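Local atomic coordinates of putative phosphatase (Bacteroides thetaiotaomicron, PDB entry 3KYA), a protein that is a putative phosphatase that binds zinc and joins an N-terminal IPT/TIG domain to a ring of beta sheets resembling a six-bladed propeller. Residues M371-V380 with Y391-N400; F263-L274 with V293-K301. All coordinates share one frame; numbering follows the deposited sequence.

Contact 1. Residues M371-V380 with Y391-N400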
loop_
_atom_site.group_PDB
_atom_site.type_symbol
_atom_site.label_atom_id
_atom_site.label_comp_id
_atom_site.label_asym_id
_atom_site.label_seq_id
_atom_site.Cartn_x
_atom_site.Cartn_y
_atom_site.Cartn_z
HETATM N N MSE A 371 -5.354 -12.538 -12.675
HETATM C CA MSE A 371 -4.483 -12.159 -13.780
HETATM C C MSE A 371 -4.913 -12.957 -15.022
HETATM O O MSE A 371 -5.808 -13.803 -14.950
HETATM C CB MSE A 371 -3.025 -12.406 -13.401
HETATM C CG MSE A 371 -2.741 -13.844 -12.973
HETATM SE SE MSE A 371 -1.014 -14.103 -12.105
HETATM C CE MSE A 371 -1.229 -13.146 -10.442
ATOM N N ASN A 372 -4.298 -12.689 -16.169
ATOM C CA ASN A 372 -4.723 -13.330 -17.396
ATOM C C ASN A 372 -3.532 -13.509 -18.346
ATOM O O ASN A 372 -3.128 -12.570 -19.031
ATOM C CB ASN A 372 -5.842 -12.497 -18.024
ATOM C CG ASN A 372 -6.575 -13.226 -19.117
ATOM O OD1 ASN A 372 -6.115 -14.250 -19.615
ATOM N ND2 ASN A 372 -7.735 -12.700 -19.503
ATOM N N ASN A 373 -3.025 -14.743 -18.386
ATOM C CA ASN A 373 -1.838 -15.103 -19.183
ATOM C C ASN A 373 -0.597 -14.377 -18.657
ATOM O O ASN A 373 -0.018 -13.524 -19.359
ATOM C CB ASN A 373 -1.996 -14.842 -20.701
ATOM C CG ASN A 373 -2.835 -15.889 -21.412
ATOM O OD1 ASN A 373 -2.315 -16.680 -22.201
ATOM N ND2 ASN A 373 -4.128 -15.889 -21.152
ATOM N N PRO A 374 -0.178 -14.686 -17.414
ATOM C CA PRO A 374 1.025 -14.062 -16.857
ATOM C C PRO A 374 2.269 -14.580 -17.580
ATOM O O PRO A 374 2.437 -15.806 -17.727
ATOM C CB PRO A 374 1.027 -14.519 -15.399
ATOM C CG PRO A 374 0.279 -15.820 -15.412
ATOM C CD PRO A 374 -0.760 -15.682 -16.487
ATOM N N CYS A 375 3.106 -13.657 -18.046
ATOM C CA CYS A 375 4.311 -14.015 -18.797
ATOM C C CYS A 375 5.590 -13.646 -18.022
ATOM O O CYS A 375 5.658 -13.890 -16.814
ATOM C CB CYS A 375 4.227 -13.446 -20.227
ATOM S SG CYS A 375 2.888 -14.218 -21.233
ATOM N N GLN A 376 6.576 -13.032 -18.670
ATOM C CA GLN A 376 7.883 -12.870 -18.045
ATOM C C GLN A 376 7.867 -12.002 -16.796
ATOM O O GLN A 376 7.182 -10.987 -16.748
ATOM C CB GLN A 376 8.903 -12.312 -19.044
ATOM C CG GLN A 376 10.358 -12.493 -18.590
ATOM C CD GLN A 376 11.353 -12.283 -19.716
ATOM O OE1 GLN A 376 11.027 -11.667 -20.728
ATOM N NE2 GLN A 376 12.577 -12.799 -19.540
ATOM N N GLY A 377 8.664 -12.406 -15.813
ATOM C CA GLY A 377 8.776 -11.705 -14.551
ATOM C C GLY A 377 10.215 -11.490 -14.136
ATOM O O GLY A 377 11.098 -12.245 -14.531
ATOM N N VAL A 378 10.433 -10.470 -13.313
ATOM C CA VAL A 378 11.752 -10.129 -12.815
ATOM C C VAL A 378 11.698 -9.669 -11.364
ATOM O O VAL A 378 10.694 -9.123 -10.914
ATOM C CB VAL A 378 12.389 -9.006 -13.674
ATOM C CG1 VAL A 378 12.569 -9.494 -15.097
ATOM C CG2 VAL A 378 11.534 -7.735 -13.637
ATOM N N PHE A 379 12.772 -9.925 -10.625
ATOM C CA PHE A 379 12.888 -9.439 -9.251
ATOM C C PHE A 379 13.614 -8.094 -9.236
ATOM O O PHE A 379 14.615 -7.918 -9.924
ATOM C CB PHE A 379 13.590 -10.458 -8.359
ATOM C CG PHE A 379 12.782 -11.683 -8.119
ATOM C CD1 PHE A 379 11.857 -11.725 -7.081
ATOM C CD2 PHE A 379 12.927 -12.799 -8.921
ATOM C CE1 PHE A 379 11.089 -12.847 -6.850
ATOM C CE2 PHE A 379 12.159 -13.936 -8.686
ATOM C CZ PHE A 379 11.235 -13.953 -7.648
ATOM N N VAL A 380 13.096 -7.155 -8.456
ATOM C CA VAL A 380 13.636 -5.798 -8.393
ATOM C C VAL A 380 13.815 -5.342 -6.959
ATOM O O VAL A 380 12.903 -5.421 -6.148
ATOM C CB VAL A 380 12.704 -4.808 -9.122
ATOM C CG1 VAL A 380 13.172 -3.352 -8.941
ATOM C CG2 VAL A 380 12.579 -5.192 -10.605
ATOM N N TYR A 391 13.605 -7.676 -2.201
ATOM C CA TYR A 391 13.025 -7.557 -3.529
ATOM C C TYR A 391 11.518 -7.700 -3.635
ATOM O O TYR A 391 10.877 -8.384 -2.836
ATOM C CB TYR A 391 13.612 -8.649 -4.439
ATOM C CG TYR A 391 15.094 -8.595 -4.590
ATOM C CD1 TYR A 391 15.922 -9.227 -3.678
ATOM C CD2 TYR A 391 15.683 -7.924 -5.663
ATOM C CE1 TYR A 391 17.297 -9.176 -3.803
ATOM C CE2 TYR A 391 17.060 -7.863 -5.792
ATOM C CZ TYR A 391 17.858 -8.499 -4.856
ATOM O OH TYR A 391 19.223 -8.457 -4.963
ATOM N N ASP A 392 10.988 -7.035 -4.662
ATOM C CA ASP A 392 9.622 -7.212 -5.132
ATOM C C ASP A 392 9.742 -7.923 -6.477
ATOM O O ASP A 392 10.840 -8.048 -7.035
ATOM C CB ASP A 392 8.889 -5.884 -5.302
ATOM C CG ASP A 392 8.543 -5.244 -3.988
ATOM O OD1 ASP A 392 7.953 -5.948 -3.131
ATOM O OD2 ASP A 392 8.827 -4.037 -3.822
ATOM N N PHE A 393 8.608 -8.380 -6.997
ATOM C CA PHE A 393 8.546 -9.104 -8.260
ATOM C C PHE A 393 7.579 -8.374 -9.200
ATOM O O PHE A 393 6.505 -7.939 -8.772
ATOM C CB PHE A 393 8.078 -10.524 -7.969
ATOM C CG PHE A 393 7.964 -11.414 -9.179
ATOM C CD1 PHE A 393 9.096 -11.985 -9.750
ATOM C CD2 PHE A 393 6.728 -11.720 -9.710
ATOM C CE1 PHE A 393 8.993 -12.844 -10.863
ATOM C CE2 PHE A 393 6.616 -12.572 -10.822
ATOM C CZ PHE A 393 7.761 -13.131 -11.390
ATOM N N TYR A 394 7.982 -8.207 -10.454
ATOM C CA TYR A 394 7.202 -7.509 -11.468
ATOM C C TYR A 394 7.033 -8.444 -12.650
ATOM O O TYR A 394 7.987 -9.124 -13.014
ATOM C CB TYR A 394 7.916 -6.242 -11.935
ATOM C CG TYR A 394 7.979 -5.167 -10.879
ATOM C CD1 TYR A 394 8.909 -5.224 -9.849
ATOM C CD2 TYR A 394 7.109 -4.089 -10.918
ATOM C CE1 TYR A 394 8.972 -4.220 -8.882
ATOM C CE2 TYR A 394 7.156 -3.097 -9.959
ATOM C CZ TYR A 394 8.075 -3.166 -8.943
ATOM O OH TYR A 394 8.096 -2.161 -7.997
ATOM N N PHE A 395 5.834 -8.502 -13.229
ATOM C CA PHE A 395 5.598 -9.380 -14.382
ATOM C C PHE A 395 4.622 -8.762 -15.364
ATOM O O PHE A 395 3.794 -7.922 -14.994
ATOM C CB PHE A 395 5.113 -10.772 -13.940
ATOM C CG PHE A 395 3.679 -10.818 -13.458
ATOM C CD1 PHE A 395 3.351 -10.607 -12.112
ATOM C CD2 PHE A 395 2.654 -11.095 -14.351
ATOM C CE1 PHE A 395 2.020 -10.663 -11.684
ATOM C CE2 PHE A 395 1.335 -11.160 -13.928
ATOM C CZ PHE A 395 1.021 -10.940 -12.583
ATOM N N VAL A 396 4.750 -9.146 -16.632
ATOM C CA VAL A 396 3.836 -8.669 -17.656
ATOM C C VAL A 396 2.627 -9.626 -17.685
ATOM O O VAL A 396 2.792 -10.831 -17.837
ATOM C CB VAL A 396 4.522 -8.469 -19.048
ATOM C CG1 VAL A 396 5.350 -7.175 -19.022
ATOM C CG2 VAL A 396 5.366 -9.709 -19.514
ATOM N N ASP A 397 1.441 -9.047 -17.488
ATOM C CA ASP A 397 0.146 -9.760 -17.420
ATOM C C ASP A 397 -0.435 -9.561 -18.806
ATOM O O ASP A 397 -1.087 -8.556 -19.081
ATOM C CB ASP A 397 -0.685 -9.132 -16.320
ATOM C CG ASP A 397 -1.950 -9.910 -15.998
ATOM O OD1 ASP A 397 -2.097 -11.061 -16.480
ATOM O OD2 ASP A 397 -2.777 -9.352 -15.246
ATOM N N ARG A 398 -0.203 -10.537 -19.675
ATOM C CA ARG A 398 -0.387 -10.328 -21.126
ATOM C C ARG A 398 -1.735 -9.811 -21.581
ATOM O O ARG A 398 -1.786 -8.791 -22.272
ATOM C CB ARG A 398 0.009 -11.578 -21.952
ATOM C CG ARG A 398 0.109 -11.270 -23.444
ATOM C CD ARG A 398 0.668 -12.421 -24.305
ATOM N NE ARG A 398 -0.182 -13.605 -24.233
ATOM C CZ ARG A 398 -1.253 -13.844 -24.986
ATOM N NH1 ARG A 398 -1.674 -12.982 -25.907
ATOM N NH2 ARG A 398 -1.926 -14.977 -24.805
ATOM N N LEU A 399 -2.815 -10.490 -21.193
ATOM C CA LEU A 399 -4.141 -10.116 -21.671
ATOM C C LEU A 399 -4.788 -8.996 -20.859
ATOM O O LEU A 399 -5.916 -8.598 -21.144
ATOM C CB LEU A 399 -5.047 -11.358 -21.784
ATOM C CG LEU A 399 -4.668 -12.304 -22.934
ATOM C CD1 LEU A 399 -5.557 -13.554 -22.961
ATOM C CD2 LEU A 399 -4.708 -11.587 -24.302
ATOM N N ASN A 400 -4.072 -8.501 -19.855
ATOM C CA ASN A 400 -4.512 -7.318 -19.108
ATOM C C ASN A 400 -3.683 -6.076 -19.473
ATOM O O ASN A 400 -3.852 -5.028 -18.867
ATOM C CB ASN A 400 -4.495 -7.575 -17.606
ATOM C CG ASN A 400 -5.571 -8.550 -17.180
ATOM O OD1 ASN A 400 -6.663 -8.566 -17.755
ATOM N ND2 ASN A 400 -5.270 -9.376 -16.178
HETATM O O HOH W 1 -8.750 -10.336 -17.898
#

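Contact 2. Residues F263-L274 with V293-K301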
loop_
_atom_site.group_PDB
_atom_site.type_symbol
_atom_site.label_atom_id
_atom_site.label_comp_id
_atom_site.label_asym_id
_atom_site.label_seq_id
_atom_site.Cartn_x
_atom_site.Cartn_y
_atom_site.Cartn_z
ATOM N N PHE A 263 14.433 -27.054 -16.088
ATOM C CA PHE A 263 13.574 -26.931 -17.267
ATOM C C PHE A 263 12.340 -27.835 -17.081
ATOM O O PHE A 263 12.373 -28.783 -16.283
ATOM C CB PHE A 263 14.332 -27.214 -18.569
ATOM C CG PHE A 263 14.803 -28.632 -18.712
ATOM C CD1 PHE A 263 15.975 -29.051 -18.111
ATOM C CD2 PHE A 263 14.088 -29.530 -19.485
ATOM C CE1 PHE A 263 16.409 -30.359 -18.248
ATOM C CE2 PHE A 263 14.505 -30.857 -19.615
ATOM C CZ PHE A 263 15.666 -31.266 -19.003
ATOM N N ASN A 264 11.254 -27.520 -17.784
ATOM C CA ASN A 264 10.001 -28.274 -17.621
ATOM C C ASN A 264 9.503 -28.990 -18.870
ATOM O O ASN A 264 10.157 -29.007 -19.908
ATOM C CB ASN A 264 8.874 -27.323 -17.175
ATOM C CG ASN A 264 8.253 -26.558 -18.345
ATOM O OD1 ASN A 264 8.955 -26.124 -19.275
ATOM N ND2 ASN A 264 6.935 -26.384 -18.303
ATOM N N SER A 265 8.343 -29.631 -18.714
ATOM C CA SER A 265 7.560 -30.132 -19.821
ATOM C C SER A 265 6.098 -29.840 -19.483
ATOM O O SER A 265 5.641 -30.074 -18.352
ATOM C CB SER A 265 7.745 -31.624 -20.082
ATOM O OG SER A 265 6.847 -32.053 -21.101
ATOM N N TYR A 266 5.384 -29.313 -20.464
ATOM C CA TYR A 266 3.949 -29.078 -20.369
ATOM C C TYR A 266 3.136 -30.377 -20.213
ATOM O O TYR A 266 2.053 -30.377 -19.605
ATOM C CB TYR A 266 3.544 -28.320 -21.628
ATOM C CG TYR A 266 2.096 -28.299 -22.074
ATOM C CD1 TYR A 266 1.566 -29.342 -22.827
ATOM C CD2 TYR A 266 1.304 -27.179 -21.865
ATOM C CE1 TYR A 266 0.274 -29.300 -23.292
ATOM C CE2 TYR A 266 0.012 -27.120 -22.336
ATOM C CZ TYR A 266 -0.493 -28.179 -23.048
ATOM O OH TYR A 266 -1.768 -28.123 -23.506
ATOM N N GLU A 267 3.653 -31.473 -20.759
ATOM C CA GLU A 267 2.937 -32.768 -20.723
ATOM C C GLU A 267 2.240 -33.030 -19.377
ATOM O O GLU A 267 0.998 -33.109 -19.310
ATOM C CB GLU A 267 3.885 -33.917 -21.041
ATOM C CG GLU A 267 3.145 -35.266 -21.139
ATOM C CD GLU A 267 4.056 -36.466 -21.038
ATOM O OE1 GLU A 267 5.071 -36.401 -20.309
ATOM O OE2 GLU A 267 3.734 -37.491 -21.675
ATOM N N LYS A 268 3.033 -33.171 -18.317
ATOM C CA LYS A 268 2.513 -33.379 -16.954
ATOM C C LYS A 268 2.943 -32.262 -15.995
ATOM O O LYS A 268 2.728 -32.347 -14.789
ATOM C CB LYS A 268 2.994 -34.717 -16.409
ATOM C CG LYS A 268 2.490 -35.922 -17.178
ATOM C CD LYS A 268 3.144 -37.186 -16.651
ATOM C CE LYS A 268 2.567 -38.423 -17.306
ATOM N NZ LYS A 268 3.303 -39.651 -16.907
ATOM N N GLY A 269 3.560 -31.216 -16.535
ATOM C CA GLY A 269 4.079 -30.123 -15.711
ATOM C C GLY A 269 5.306 -30.539 -14.911
ATOM O O GLY A 269 5.515 -30.072 -13.792
ATOM N N GLN A 270 6.105 -31.440 -15.479
ATOM C CA GLN A 270 7.342 -31.894 -14.845
ATOM C C GLN A 270 8.365 -30.769 -14.701
ATOM O O GLN A 270 8.420 -29.881 -15.542
ATOM C CB GLN A 270 8.049 -32.972 -15.682
ATOM C CG GLN A 270 7.336 -34.294 -15.955
ATOM C CD GLN A 270 6.487 -34.334 -17.218
ATOM O OE1 GLN A 270 5.880 -33.351 -17.619
ATOM N NE2 GLN A 270 6.393 -35.517 -17.814
ATOM N N VAL A 271 9.173 -30.833 -13.649
ATOM C CA VAL A 271 10.328 -29.958 -13.482
ATOM C C VAL A 271 11.551 -30.869 -13.394
ATOM O O VAL A 271 11.608 -31.755 -12.533
ATOM C CB VAL A 271 10.233 -29.020 -12.258
ATOM C CG1 VAL A 271 11.568 -28.310 -12.015
ATOM C CG2 VAL A 271 9.113 -27.995 -12.457
ATOM N N PHE A 272 12.502 -30.665 -14.314
ATOM C CA PHE A 272 13.736 -31.440 -14.386
ATOM C C PHE A 272 14.930 -30.594 -13.956
ATOM O O PHE A 272 14.959 -29.391 -14.214
ATOM C CB PHE A 272 14.006 -31.939 -15.812
ATOM C CG PHE A 272 12.941 -32.834 -16.368
ATOM C CD1 PHE A 272 12.852 -34.155 -15.962
ATOM C CD2 PHE A 272 12.063 -32.372 -17.333
ATOM C CE1 PHE A 272 11.873 -34.988 -16.484
ATOM C CE2 PHE A 272 11.082 -33.202 -17.860
ATOM C CZ PHE A 272 10.989 -34.510 -17.431
ATOM N N ARG A 273 15.911 -31.241 -13.326
ATOM C CA ARG A 273 17.136 -30.602 -12.838
ATOM C C ARG A 273 18.366 -31.244 -13.471
ATOM O O ARG A 273 18.576 -32.455 -13.328
ATOM C CB ARG A 273 17.241 -30.773 -11.323
ATOM C CG ARG A 273 18.429 -30.083 -10.646
ATOM C CD ARG A 273 18.540 -30.514 -9.192
ATOM N NE ARG A 273 19.560 -29.796 -8.422
ATOM C CZ ARG A 273 20.871 -30.018 -8.481
ATOM N NH1 ARG A 273 21.373 -30.922 -9.314
ATOM N NH2 ARG A 273 21.694 -29.312 -7.714
ATOM N N LEU A 274 19.185 -30.433 -14.139
ATOM C CA LEU A 274 20.432 -30.886 -14.741
ATOM C C LEU A 274 21.628 -30.125 -14.168
ATOM O O LEU A 274 21.630 -28.883 -14.120
ATOM C CB LEU A 274 20.409 -30.692 -16.262
ATOM C CG LEU A 274 21.715 -31.011 -16.999
ATOM C CD1 LEU A 274 22.127 -32.486 -16.793
ATOM C CD2 LEU A 274 21.577 -30.679 -18.472
ATOM N N VAL A 293 16.166 -37.428 -22.028
ATOM C CA VAL A 293 15.803 -37.345 -20.614
ATOM C C VAL A 293 15.247 -38.653 -20.027
ATOM O O VAL A 293 15.703 -39.107 -18.978
ATOM C CB VAL A 293 14.778 -36.190 -20.374
ATOM C CG1 VAL A 293 14.200 -36.255 -18.976
ATOM C CG2 VAL A 293 15.440 -34.818 -20.617
ATOM N N LYS A 294 14.290 -39.257 -20.717
ATOM C CA LYS A 294 13.637 -40.474 -20.203
ATOM C C LYS A 294 14.601 -41.637 -19.906
ATOM O O LYS A 294 14.376 -42.408 -18.970
ATOM C CB LYS A 294 12.533 -40.928 -21.163
ATOM C CG LYS A 294 13.020 -41.445 -22.509
ATOM C CD LYS A 294 11.852 -41.861 -23.388
ATOM C CE LYS A 294 12.319 -42.647 -24.608
ATOM N NZ LYS A 294 11.176 -43.107 -25.450
ATOM N N ASN A 295 15.674 -41.759 -20.681
ATOM C CA ASN A 295 16.632 -42.851 -20.488
ATOM C C ASN A 295 17.697 -42.592 -19.429
ATOM O O ASN A 295 18.492 -43.482 -19.129
ATOM C CB ASN A 295 17.332 -43.175 -21.817
ATOM C CG ASN A 295 16.374 -43.698 -22.873
ATOM O OD1 ASN A 295 15.239 -44.081 -22.577
ATOM N ND2 ASN A 295 16.831 -43.720 -24.115
ATOM N N ASN A 296 17.729 -41.386 -18.869
ATOM C CA ASN A 296 18.751 -41.026 -17.894
ATOM C C ASN A 296 18.153 -40.290 -16.710
ATOM O O ASN A 296 18.396 -39.093 -16.531
ATOM C CB ASN A 296 19.809 -40.157 -18.569
ATOM C CG ASN A 296 20.523 -40.871 -19.697
ATOM O OD1 ASN A 296 21.410 -41.683 -19.463
ATOM N ND2 ASN A 296 20.179 -40.519 -20.933
ATOM N N PRO A 297 17.370 -41.002 -15.883
ATOM C CA PRO A 297 16.696 -40.354 -14.753
ATOM C C PRO A 297 17.597 -39.835 -13.643
ATOM O O PRO A 297 17.170 -38.962 -12.891
ATOM C CB PRO A 297 15.756 -41.457 -14.211
ATOM C CG PRO A 297 16.321 -42.727 -14.712
ATOM C CD PRO A 297 16.995 -42.424 -16.012
ATOM N N ASN A 298 18.813 -40.362 -13.523
ATOM C CA ASN A 298 19.755 -39.890 -12.505
ATOM C C ASN A 298 20.434 -38.570 -12.882
ATOM O O ASN A 298 20.816 -37.812 -11.991
ATOM C CB ASN A 298 20.839 -40.938 -12.211
ATOM C CG ASN A 298 20.320 -42.133 -11.430
ATOM O OD1 ASN A 298 19.272 -42.074 -10.780
ATOM N ND2 ASN A 298 21.076 -43.222 -11.463
ATOM N N THR A 299 20.594 -38.295 -14.180
ATOM C CA THR A 299 21.246 -37.066 -14.661
ATOM C C THR A 299 20.240 -35.919 -14.906
ATOM O O THR A 299 20.519 -34.754 -14.603
ATOM C CB THR A 299 22.055 -37.357 -15.938
ATOM O OG1 THR A 299 21.172 -37.755 -16.993
ATOM C CG2 THR A 299 23.063 -38.475 -15.680
ATOM N N PHE A 300 19.075 -36.250 -15.466
ATOM C CA PHE A 300 17.999 -35.273 -15.688
ATOM C C PHE A 300 16.966 -35.612 -14.627
ATOM O O PHE A 300 15.977 -36.295 -14.902
ATOM C CB PHE A 300 17.388 -35.380 -17.079
ATOM C CG PHE A 300 18.384 -35.239 -18.192
ATOM C CD1 PHE A 300 18.730 -33.984 -18.673
ATOM C CD2 PHE A 300 18.978 -36.360 -18.752
ATOM C CE1 PHE A 300 19.655 -33.851 -19.701
ATOM C CE2 PHE A 300 19.901 -36.237 -19.777
ATOM C CZ PHE A 300 20.241 -34.984 -20.253
ATOM N N LYS A 301 17.207 -35.152 -13.404
ATOM C CA LYS A 301 16.354 -35.527 -12.270
ATOM C C LYS A 301 14.980 -34.854 -12.275
ATOM O O LYS A 301 14.894 -33.631 -12.276
ATOM C CB LYS A 301 17.088 -35.223 -10.958
ATOM C CG LYS A 301 16.408 -35.760 -9.718
ATOM C CD LYS A 301 17.213 -35.531 -8.434
ATOM C CE LYS A 301 16.351 -35.916 -7.203
ATOM N NZ LYS A 301 17.076 -35.868 -5.896
#

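Contact 1. Residues M371-V380 with Y391-N400
Val-378 and Tyr-394 trade two backbone hydrogen bonds, as do Val-380 and Asp-392, and so zip strands 374-381 and 391-397 into the beta hairpin that opens a four-stranded antiparallel sheet. Further along, Cys-375 N reaches Val-396 O at 2.9 Å while Val-396 N turns to Gln-376 O. The register slips by one residue between Pro-374 and Gly-377, a beta bulge. Beyond it Arg-398 N and Leu-399 N take up the carbonyls of Asn-373 and Asn-372.

The carboxylate of Asp-397 makes the closest side-chain hydrogen bond across the hairpin. Its CG stands anti to the backbone N (chi1 -171°), which carries OD1 across to Asn-372 N at 2.8 Å, on the syn lone pair and nearly straight. OD2 is met from above the carboxylate plane by Asn-400 ND2 at 2.7 Å and also forms a salt bridge with Arg-404. With an alanine here, Asn-372 N would probably lack its acceptor and Arg-404 this countercharge. A water joins Asn-372 ND2 to Asn-400 OD1.

Aromatic side chains fill one face of the hairpin. Phe-393 sets an edge over the centre of the Phe-379 ring, CD1 lying 3.6 Å from Phe-379 CZ, in an edge-to-face pair with planes 53° apart. Phe-393 CZ also lies 3.6 Å from Gly-377 CA, where a CB would run into it. Phe-395 meets Pro-374 CB with CE2, and the selenomethionine SE of Met-371 stands 3.8 Å from Phe-395 CZ, a Met-aromatic contact. On the other face Val-380 CG2 packs against Tyr-394 CD1 at 3.7 Å.

At the Asp-397 end the carboxylate thus adds side-chain bonds to the backbone pairing, its buried charge probably balanced by Arg-404; farther along, rings and backbone bonds do the work.

Contact 2. Residues F263-L274 with V293-K301
Val-293 is the bump that wedges among three phenylalanines in one blade of the propeller-like ring, where strand 270-274 pairs with an outer strand of its sheet, 300-305. Its CG1 sits over one face of the Phe-272 ring, a CH-pi contact 3.6 Å from CE1 and offset toward the rim. With CG1 anti to the backbone N (chi1 169°), the other branch, CG2, is left to fill the notch between two more rings: it meets the Phe-263 edge in plane, 3.9 Å from CZ, and lies over a face of Phe-300. The phenylalanines also pack on one another: Phe-272 CB lies over a face of Phe-263, and Phe-263 CZ comes 4.1 Å from Phe-300 CD1. Ala-244 of strand 240-246 touches both Phe-263 and Phe-300, tying the cluster to the adjoining sheet. Leu-274 runs alongside Phe-300, its CD2 3.9 Å from Phe-300 CE1.

The long side chains of Arg-273 and Lys-301 leave from the other face of the sheet, toward Lys-344 O and Glu-345 respectively. Between their backbones the antiparallel pair closes twice: Arg-273 N gives to Lys-301 O at 2.8 Å, and Lys-301 N returns a bond to Arg-273 O at 3.0 Å.

Contact 2 comes first along the chain, and the antiparallel sheet of strands 313-317 to 345-352 lies between it and contact 1. Their centres lie 25 Å apart and their nearest atoms about 11 Å, so they do not touch. Each belongs to a different sheet of the propeller-like ring: contact 2 joins the last two strands of its sheet, across a link that includes helix 276-284, whereas contact 1 is the hairpin of the first two strands of another. Contact 1 also packs on strands 446-452 and 141-147, contact 2 on 240-246. Both thus combine pairing within a sheet with packing onto a neighbouring one, as is consistent with blades set round a propeller.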